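Local structure of uncharacterized protein AsqI (Emericella nidulans, 5YY3) at residues Gln413-His418 / Glu631-Ile636; Thr490-Ile495 / Ile578-Gly583. The protein catalyses, as a zinc-dependent cyclopenase, the ring contraction of 4'-methoxycyclopenin to 4'-methoxyviridicatin with release of methyl isocyanate in aspoquinolone biosynthesis. One frame throughout, in Å; residues are numbered along the deposited sequence.

Contact 1: Gln413-His418 / Glu631-Ile636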
ATOM      1  N   GLN A 413     -27.206 -25.145  23.064  1.00 29.46           N
ATOM      2  CA  GLN A 413     -28.474 -24.801  23.704  1.00 28.52           C
ATOM      3  C   GLN A 413     -29.571 -24.730  22.660  1.00 28.59           C
ATOM      4  O   GLN A 413     -29.321 -24.378  21.504  1.00 30.73           O
ATOM      5  CB  GLN A 413     -28.377 -23.476  24.475  1.00 26.50           C
ATOM      6  CG  GLN A 413     -27.964 -22.270  23.636  1.00 27.92           C
ATOM      7  CD  GLN A 413     -27.699 -21.025  24.473  1.00 30.01           C
ATOM      8  OE1 GLN A 413     -27.895 -21.028  25.683  1.00 32.64           O
ATOM      9  NE2 GLN A 413     -27.215 -19.962  23.828  1.00 28.76           N
ATOM     10  N   ASP A 414     -30.779 -25.093  23.079  1.00 34.97           N
ATOM     11  CA  ASP A 414     -31.971 -25.062  22.235  1.00 31.89           C
ATOM     12  C   ASP A 414     -32.406 -23.616  21.971  1.00 28.75           C
ATOM     13  O   ASP A 414     -32.743 -22.888  22.906  1.00 29.37           O
ATOM     14  CB  ASP A 414     -33.099 -25.833  22.918  1.00 28.78           C
ATOM     15  CG  ASP A 414     -34.256 -26.122  21.991  1.00 31.86           C
ATOM     16  OD1 ASP A 414     -34.523 -25.310  21.079  1.00 32.19           O
ATOM     17  OD2 ASP A 414     -34.905 -27.172  22.176  1.00 40.56           O
ATOM     18  N   ILE A 415     -32.428 -23.203  20.707  1.00 25.59           N
ATOM     19  CA  ILE A 415     -32.718 -21.809  20.390  1.00 31.03           C
ATOM     20  C   ILE A 415     -34.191 -21.468  20.642  1.00 31.05           C
ATOM     21  O   ILE A 415     -34.549 -20.289  20.737  1.00 31.35           O
ATOM     22  CB  ILE A 415     -32.347 -21.464  18.913  1.00 30.66           C
ATOM     23  CG1 ILE A 415     -32.076 -19.972  18.774  1.00 26.52           C
ATOM     24  CG2 ILE A 415     -33.449 -21.863  17.943  1.00 35.03           C
ATOM     25  CD1 ILE A 415     -31.051 -19.461  19.750  1.00 30.39           C
ATOM     26  N   THR A 416     -35.036 -22.497  20.753  1.00 28.98           N
ATOM     27  CA  THR A 416     -36.461 -22.305  21.034  1.00 32.49           C
ATOM     28  C   THR A 416     -36.770 -22.366  22.535  1.00 31.31           C
ATOM     29  O   THR A 416     -37.816 -21.896  22.969  1.00 35.98           O
ATOM     30  CB  THR A 416     -37.333 -23.363  20.338  1.00 31.54           C
ATOM     31  OG1 THR A 416     -37.083 -24.640  20.933  1.00 32.25           O
ATOM     32  CG2 THR A 416     -37.044 -23.439  18.847  1.00 33.37           C
ATOM     33  N   ALA A 417     -35.852 -22.933  23.317  1.00 33.58           N
ATOM     34  CA  ALA A 417     -36.075 -23.224  24.740  1.00 32.91           C
ATOM     35  C   ALA A 417     -36.666 -22.081  25.584  1.00 34.90           C
ATOM     36  O   ALA A 417     -37.391 -22.332  26.539  1.00 37.60           O
ATOM     37  CB  ALA A 417     -34.777 -23.684  25.364  1.00 34.92           C
ATOM     38  N   HIS A 418     -36.363 -20.833  25.253  1.00 31.10           N
ATOM     39  CA  HIS A 418     -36.900 -19.726  26.038  1.00 29.07           C
ATOM     40  C   HIS A 418     -37.568 -18.671  25.142  1.00 29.35           C
ATOM     41  O   HIS A 418     -37.533 -17.475  25.448  1.00 26.59           O
ATOM     42  CB  HIS A 418     -35.795 -19.091  26.885  1.00 30.46           C
ATOM     43  CG  HIS A 418     -35.080 -20.059  27.778  1.00 42.47           C
ATOM     44  ND1 HIS A 418     -35.550 -20.411  29.025  1.00 42.40           N
ATOM     45  CD2 HIS A 418     -33.917 -20.742  27.610  1.00 38.81           C
ATOM     46  CE1 HIS A 418     -34.711 -21.268  29.586  1.00 41.07           C
ATOM     47  NE2 HIS A 418     -33.716 -21.485  28.747  1.00 43.68           N
ATOM     48  N   GLU A 631     -40.894 -18.603   9.295  1.00 33.58           N
ATOM     49  CA  GLU A 631     -41.930 -19.606   9.485  1.00 34.99           C
ATOM     50  C   GLU A 631     -41.638 -20.426  10.720  1.00 32.63           C
ATOM     51  O   GLU A 631     -42.456 -20.469  11.637  1.00 35.44           O
ATOM     52  CB  GLU A 631     -42.050 -20.501   8.251  1.00 36.48           C
ATOM     53  CG  GLU A 631     -42.686 -19.803   7.042  1.00 36.74           C
ATOM     54  CD  GLU A 631     -41.859 -18.636   6.505  1.00 43.27           C
ATOM     55  OE1 GLU A 631     -40.598 -18.713   6.518  1.00 38.14           O
ATOM     56  OE2 GLU A 631     -42.477 -17.642   6.061  1.00 42.08           O
ATOM     57  N   LEU A 632     -40.460 -21.044  10.770  1.00 30.88           N
ATOM     58  CA  LEU A 632     -40.128 -21.950  11.870  1.00 26.63           C
ATOM     59  C   LEU A 632     -39.672 -21.240  13.150  1.00 25.65           C
ATOM     60  O   LEU A 632     -39.767 -21.810  14.238  1.00 36.65           O
ATOM     61  CB  LEU A 632     -39.056 -22.936  11.415  1.00 30.14           C
ATOM     62  CG  LEU A 632     -38.635 -24.041  12.385  1.00 32.77           C
ATOM     63  CD1 LEU A 632     -39.805 -24.940  12.766  1.00 32.14           C
ATOM     64  CD2 LEU A 632     -37.533 -24.859  11.747  1.00 33.87           C
ATOM     65  N   TYR A 633     -39.169 -20.011  13.042  1.00 30.67           N
ATOM     66  CA  TYR A 633     -38.715 -19.281  14.239  1.00 31.95           C
ATOM     67  C   TYR A 633     -39.282 -17.874  14.251  1.00 27.42           C
ATOM     68  O   TYR A 633     -38.566 -16.919  13.983  1.00 32.76           O
ATOM     69  CB  TYR A 633     -37.178 -19.232  14.318  1.00 26.65           C
ATOM     70  CG  TYR A 633     -36.520 -20.589  14.162  1.00 29.31           C
ATOM     71  CD1 TYR A 633     -36.456 -21.478  15.232  1.00 34.04           C
ATOM     72  CD2 TYR A 633     -35.978 -20.988  12.945  1.00 24.34           C
ATOM     73  CE1 TYR A 633     -35.865 -22.729  15.099  1.00 29.13           C
ATOM     74  CE2 TYR A 633     -35.394 -22.240  12.800  1.00 26.91           C
ATOM     75  CZ  TYR A 633     -35.339 -23.102  13.882  1.00 29.00           C
ATOM     76  OH  TYR A 633     -34.753 -24.344  13.761  1.00 35.23           O
ATOM     77  N   PRO A 634     -40.574 -17.740  14.577  1.00 33.30           N
ATOM     78  CA  PRO A 634     -41.268 -16.457  14.401  1.00 26.88           C
ATOM     79  C   PRO A 634     -40.854 -15.436  15.452  1.00 25.14           C
ATOM     80  O   PRO A 634     -41.091 -14.240  15.278  1.00 28.53           O
ATOM     81  CB  PRO A 634     -42.758 -16.832  14.548  1.00 26.03           C
ATOM     82  CG  PRO A 634     -42.802 -18.360  14.547  1.00 36.12           C
ATOM     83  CD  PRO A 634     -41.475 -18.800  15.070  1.00 35.29           C
ATOM     84  N   PHE A 635     -40.248 -15.924  16.530  1.00 28.84           N
ATOM     85  CA  PHE A 635     -39.738 -15.099  17.631  1.00 27.79           C
ATOM     86  C   PHE A 635     -38.294 -14.580  17.361  1.00 22.89           C
ATOM     87  O   PHE A 635     -37.655 -13.980  18.238  1.00 21.64           O
ATOM     88  CB  PHE A 635     -39.779 -15.917  18.940  1.00 25.01           C
ATOM     89  CG  PHE A 635     -38.929 -17.156  18.885  1.00 27.14           C
ATOM     90  CD1 PHE A 635     -39.384 -18.292  18.230  1.00 27.43           C
ATOM     91  CD2 PHE A 635     -37.659 -17.168  19.438  1.00 22.05           C
ATOM     92  CE1 PHE A 635     -38.594 -19.427  18.142  1.00 28.42           C
ATOM     93  CE2 PHE A 635     -36.864 -18.289  19.352  1.00 26.62           C
ATOM     94  CZ  PHE A 635     -37.332 -19.425  18.706  1.00 31.24           C
ATOM     95  N   ILE A 636     -37.792 -14.845  16.157  1.00 25.86           N
ATOM     96  CA  ILE A 636     -36.514 -14.313  15.676  1.00 23.69           C
ATOM     97  C   ILE A 636     -36.778 -13.587  14.369  1.00 28.00           C
ATOM     98  O   ILE A 636     -37.604 -14.027  13.557  1.00 25.74           O
ATOM     99  CB  ILE A 636     -35.444 -15.423  15.436  1.00 25.59           C
ATOM    100  CG1 ILE A 636     -34.949 -16.015  16.764  1.00 22.22           C
ATOM    101  CG2 ILE A 636     -34.255 -14.878  14.638  1.00 21.02           C
ATOM    102  CD1 ILE A 636     -34.228 -17.370  16.618  1.00 23.67           C
TER
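OD1 of Asp-414 is gripped twice by Thr-416, the residue that packs against Tyr-633 and Phe-635. The hydroxyl OG1 of Thr-416 gives the shorter bond, 2.7 Å to Asp-414 OD1, and meets it from above the carboxylate plane. The backbone N of Thr-416 reaches the same OD1 at 2.9 Å, from the same face and on the anti side, which closes an Asx turn. A third donor, NE2 of Gln-612 in helix 611-614, also bonds to this oxygen, so the turn is anchored from outside as well. With OG1 of Thr-416 set between the backbone N and the carbonyl carbon (chi1 68°), the methyl CG2 is anti to that carbon. CG2 of Thr-416 lies at the edge of the Tyr-633 ring, in its plane and 4.0 Å from Tyr-633 CE1, and is equally close to CZ of Phe-635. Ile-415 crosses Tyr-633 at about a right angle, bringing its CG2 to 3.8 Å from CE1 of Tyr-633. The other branch of Ile-415, CG1, meets CD1 of Ile-636 at 4.0 Å. Phe-635 turns an edge to the backbone, with CE2 lying 3.4 Å from Ile-415 O near the ring plane. No hydrogen bond crosses between the segments; the join is made by apolar packing and this ring-edge contact. Ile-636 N bonds to Tyr-633 O. An Asx turn after helix 391-410 thus packs on a type I beta turn, Tyr-633 to Ile-636, beside the mixed sheet that strands 422-431 and 636-644 both join.

Contact 2: Thr490-Ile495 / Ile578-Gly583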
ATOM      1  N   THR A 490     -38.517  -9.953  26.468  1.00 26.05           N
ATOM      2  CA  THR A 490     -37.275  -9.209  26.314  1.00 27.33           C
ATOM      3  C   THR A 490     -36.780  -9.327  24.874  1.00 26.57           C
ATOM      4  O   THR A 490     -36.721 -10.428  24.312  1.00 24.61           O
ATOM      5  CB  THR A 490     -36.186  -9.705  27.291  1.00 28.16           C
ATOM      6  OG1 THR A 490     -36.607  -9.471  28.638  1.00 35.63           O
ATOM      7  CG2 THR A 490     -34.847  -8.976  27.051  1.00 28.33           C
ATOM      8  N   LEU A 491     -36.466  -8.176  24.276  1.00 26.68           N
ATOM      9  CA  LEU A 491     -35.934  -8.114  22.914  1.00 25.54           C
ATOM     10  C   LEU A 491     -34.419  -8.016  22.987  1.00 27.38           C
ATOM     11  O   LEU A 491     -33.883  -7.139  23.672  1.00 25.87           O
ATOM     12  CB  LEU A 491     -36.505  -6.918  22.150  1.00 23.86           C
ATOM     13  CG  LEU A 491     -37.999  -6.922  21.844  1.00 22.24           C
ATOM     14  CD1 LEU A 491     -38.358  -5.667  21.105  1.00 22.03           C
ATOM     15  CD2 LEU A 491     -38.375  -8.148  21.028  1.00 24.50           C
ATOM     16  N   ARG A 492     -33.734  -8.918  22.288  1.00 23.19           N
ATOM     17  CA  ARG A 492     -32.280  -8.943  22.300  1.00 24.85           C
ATOM     18  C   ARG A 492     -31.717  -8.672  20.911  1.00 24.51           C
ATOM     19  O   ARG A 492     -31.932  -9.459  19.981  1.00 24.97           O
ATOM     20  CB  ARG A 492     -31.775 -10.290  22.821  1.00 26.80           C
ATOM     21  CG  ARG A 492     -32.376 -10.675  24.148  1.00 24.03           C
ATOM     22  CD  ARG A 492     -32.032 -12.095  24.502  1.00 27.02           C
ATOM     23  NE  ARG A 492     -32.566 -12.431  25.809  1.00 29.83           N
ATOM     24  CZ  ARG A 492     -31.899 -12.290  26.944  1.00 32.14           C
ATOM     25  NH1 ARG A 492     -30.654 -11.835  26.922  1.00 29.02           N
ATOM     26  NH2 ARG A 492     -32.476 -12.613  28.091  1.00 35.10           N
ATOM     27  N   LEU A 493     -30.994  -7.566  20.781  1.00 18.00           N
ATOM     28  CA  LEU A 493     -30.477  -7.129  19.487  1.00 22.01           C
ATOM     29  C   LEU A 493     -28.959  -7.316  19.342  1.00 25.16           C
ATOM     30  O   LEU A 493     -28.174  -6.853  20.184  1.00 24.21           O
ATOM     31  CB  LEU A 493     -30.824  -5.657  19.251  1.00 19.91           C
ATOM     32  CG  LEU A 493     -30.169  -4.996  18.034  1.00 21.26           C
ATOM     33  CD1 LEU A 493     -30.785  -5.466  16.747  1.00 19.25           C
ATOM     34  CD2 LEU A 493     -30.212  -3.485  18.138  1.00 23.67           C
ATOM     35  N   PHE A 494     -28.573  -7.989  18.258  1.00 21.80           N
ATOM     36  CA  PHE A 494     -27.184  -8.207  17.885  1.00 19.65           C
ATOM     37  C   PHE A 494     -26.946  -7.790  16.428  1.00 24.78           C
ATOM     38  O   PHE A 494     -27.865  -7.844  15.592  1.00 23.31           O
ATOM     39  CB  PHE A 494     -26.799  -9.681  18.052  1.00 21.57           C
ATOM     40  CG  PHE A 494     -26.735 -10.160  19.486  1.00 23.78           C
ATOM     41  CD1 PHE A 494     -27.894 -10.516  20.170  1.00 21.76           C
ATOM     42  CD2 PHE A 494     -25.504 -10.317  20.127  1.00 21.89           C
ATOM     43  CE1 PHE A 494     -27.838 -10.981  21.480  1.00 22.68           C
ATOM     44  CE2 PHE A 494     -25.433 -10.788  21.435  1.00 26.05           C
ATOM     45  CZ  PHE A 494     -26.604 -11.123  22.119  1.00 25.67           C
ATOM     46  N   ILE A 495     -25.716  -7.378  16.120  1.00 23.26           N
ATOM     47  CA  ILE A 495     -25.297  -7.193  14.733  1.00 23.80           C
ATOM     48  C   ILE A 495     -24.011  -7.958  14.454  1.00 24.30           C
ATOM     49  O   ILE A 495     -23.274  -8.330  15.366  1.00 22.08           O
ATOM     50  CB  ILE A 495     -25.076  -5.707  14.371  1.00 23.27           C
ATOM     51  CG1 ILE A 495     -23.863  -5.134  15.134  1.00 19.67           C
ATOM     52  CG2 ILE A 495     -26.381  -4.895  14.575  1.00 17.81           C
ATOM     53  CD1 ILE A 495     -23.573  -3.663  14.824  1.00 18.51           C
ATOM     54  N   ILE A 578     -34.042 -11.396  18.781  1.00 26.43           N
ATOM     55  CA  ILE A 578     -34.769 -12.535  19.316  1.00 24.75           C
ATOM     56  C   ILE A 578     -35.649 -12.057  20.478  1.00 27.43           C
ATOM     57  O   ILE A 578     -35.265 -11.160  21.240  1.00 25.54           O
ATOM     58  CB  ILE A 578     -33.799 -13.677  19.766  1.00 25.99           C
ATOM     59  CG1 ILE A 578     -34.576 -14.883  20.308  1.00 24.21           C
ATOM     60  CG2 ILE A 578     -32.788 -13.191  20.793  1.00 26.83           C
ATOM     61  CD1 ILE A 578     -33.692 -16.091  20.584  1.00 22.25           C
ATOM     62  N   ALA A 579     -36.851 -12.616  20.585  1.00 26.82           N
ATOM     63  CA  ALA A 579     -37.707 -12.316  21.728  1.00 24.40           C
ATOM     64  C   ALA A 579     -37.700 -13.487  22.704  1.00 27.18           C
ATOM     65  O   ALA A 579     -38.049 -14.617  22.351  1.00 23.84           O
ATOM     66  CB  ALA A 579     -39.141 -11.994  21.272  1.00 20.61           C
ATOM     67  N   THR A 580     -37.287 -13.231  23.937  1.00 25.41           N
ATOM     68  CA  THR A 580     -37.290 -14.300  24.919  1.00 28.56           C
ATOM     69  C   THR A 580     -38.302 -14.049  26.024  1.00 27.31           C
ATOM     70  O   THR A 580     -38.618 -12.903  26.358  1.00 25.14           O
ATOM     71  CB  THR A 580     -35.879 -14.511  25.549  1.00 26.63           C
ATOM     72  OG1 THR A 580     -35.427 -13.303  26.175  1.00 24.53           O
ATOM     73  CG2 THR A 580     -34.884 -14.932  24.485  1.00 25.08           C
ATOM     74  N   ASP A 581     -38.832 -15.141  26.558  1.00 29.60           N
ATOM     75  CA  ASP A 581     -39.512 -15.123  27.848  1.00 33.57           C
ATOM     76  C   ASP A 581     -38.516 -15.453  28.942  1.00 33.23           C
ATOM     77  O   ASP A 581     -38.019 -16.568  29.000  1.00 36.25           O
ATOM     78  CB  ASP A 581     -40.659 -16.132  27.891  1.00 40.81           C
ATOM     79  CG  ASP A 581     -41.376 -16.134  29.229  1.00 43.46           C
ATOM     80  OD1 ASP A 581     -41.554 -15.044  29.819  1.00 46.17           O
ATOM     81  OD2 ASP A 581     -41.748 -17.231  29.696  1.00 56.43           O
ATOM     82  N   ASP A 582     -38.240 -14.488  29.810  1.00 37.97           N
ATOM     83  CA  ASP A 582     -37.229 -14.655  30.853  1.00 43.61           C
ATOM     84  C   ASP A 582     -37.802 -14.961  32.243  1.00 48.28           C
ATOM     85  O   ASP A 582     -37.054 -15.004  33.218  1.00 51.95           O
ATOM     86  CB  ASP A 582     -36.356 -13.399  30.924  1.00 41.48           C
ATOM     87  CG  ASP A 582     -35.512 -13.204  29.672  1.00 38.81           C
ATOM     88  OD1 ASP A 582     -35.248 -14.206  28.967  1.00 41.23           O
ATOM     89  OD2 ASP A 582     -35.115 -12.050  29.400  1.00 36.41           O
ATOM     90  N   GLY A 583     -39.112 -15.194  32.334  1.00 46.90           N
ATOM     91  CA  GLY A 583     -39.762 -15.447  33.614  1.00 44.16           C
ATOM     92  C   GLY A 583     -39.789 -14.208  34.494  1.00 45.37           C
ATOM     93  O   GLY A 583     -39.598 -13.092  34.001  1.00 53.29           O
TER
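Strands 490-495 and 578-580 run antiparallel, their axes 4.8 Å apart and their directions 149° from each other. They are neighbours in the sheet of the hemocyanin-type Ig-like domain. Thr-490 with Thr-580 and Arg-492 with Ile-578 are hydrogen-bonded pairs, each with two backbone bonds; between them lies the non-hydrogen-bonded pair of Leu-491 and Ala-579. Leu-491 and Ala-579 share one face of the sheet, where CD2 of Leu-491 touches CB of Ala-579 at 3.9 Å and Leu-424 of strand 422-431 packs on both residues. On the face of Thr-490, Arg-492, Ile-578 and Thr-580, Arg-492 lies beside Ile-578, its CB 3.7 Å from Ile-578 CG2. The Arg-492 chain, extended from CG to NE (chi3 177°), runs on to Thr-580 and Asp-582. Tip to tip, NH2 of Arg-492 forms a salt bridge to OD2 of Asp-582 at 3.0 Å, but its hydrogen bonds to both carboxylate oxygens are weak and the guanidinium and carboxylate planes stand 67° apart. NH1 has its own salt bridge, to Asp-598. Thr-580 links the two charged groups: its OG1 donates to OD1 of Asp-582 at 2.9 Å and accepts, within the guanidinium plane, a nearly straight bond of 3.0 Å from NE of Arg-492.

How the contacts relate
Both contacts are buried and lie away from the zinc site, with their centres about 11 Å apart. Contact 1 joins two loops by apolar packing with no hydrogen bond between its segments, its polar groups being bonded within their own loops or to neighbours such as Gln-612, whereas contact 2 pairs two strands by backbone bonds and adds a charged network on one face. Along the chain, contact 2 is nested inside the loop closed by contact 1. The two meet at strand 571-580: Phe-635 O lies 2.8 Å from Ala-579 N, a probable hydrogen bond, and Ile-636 packs on Ile-578. A second probable bond, 2.9 Å from His-418 O to Asp-581 N, ties the other loop to residues just beyond the strand.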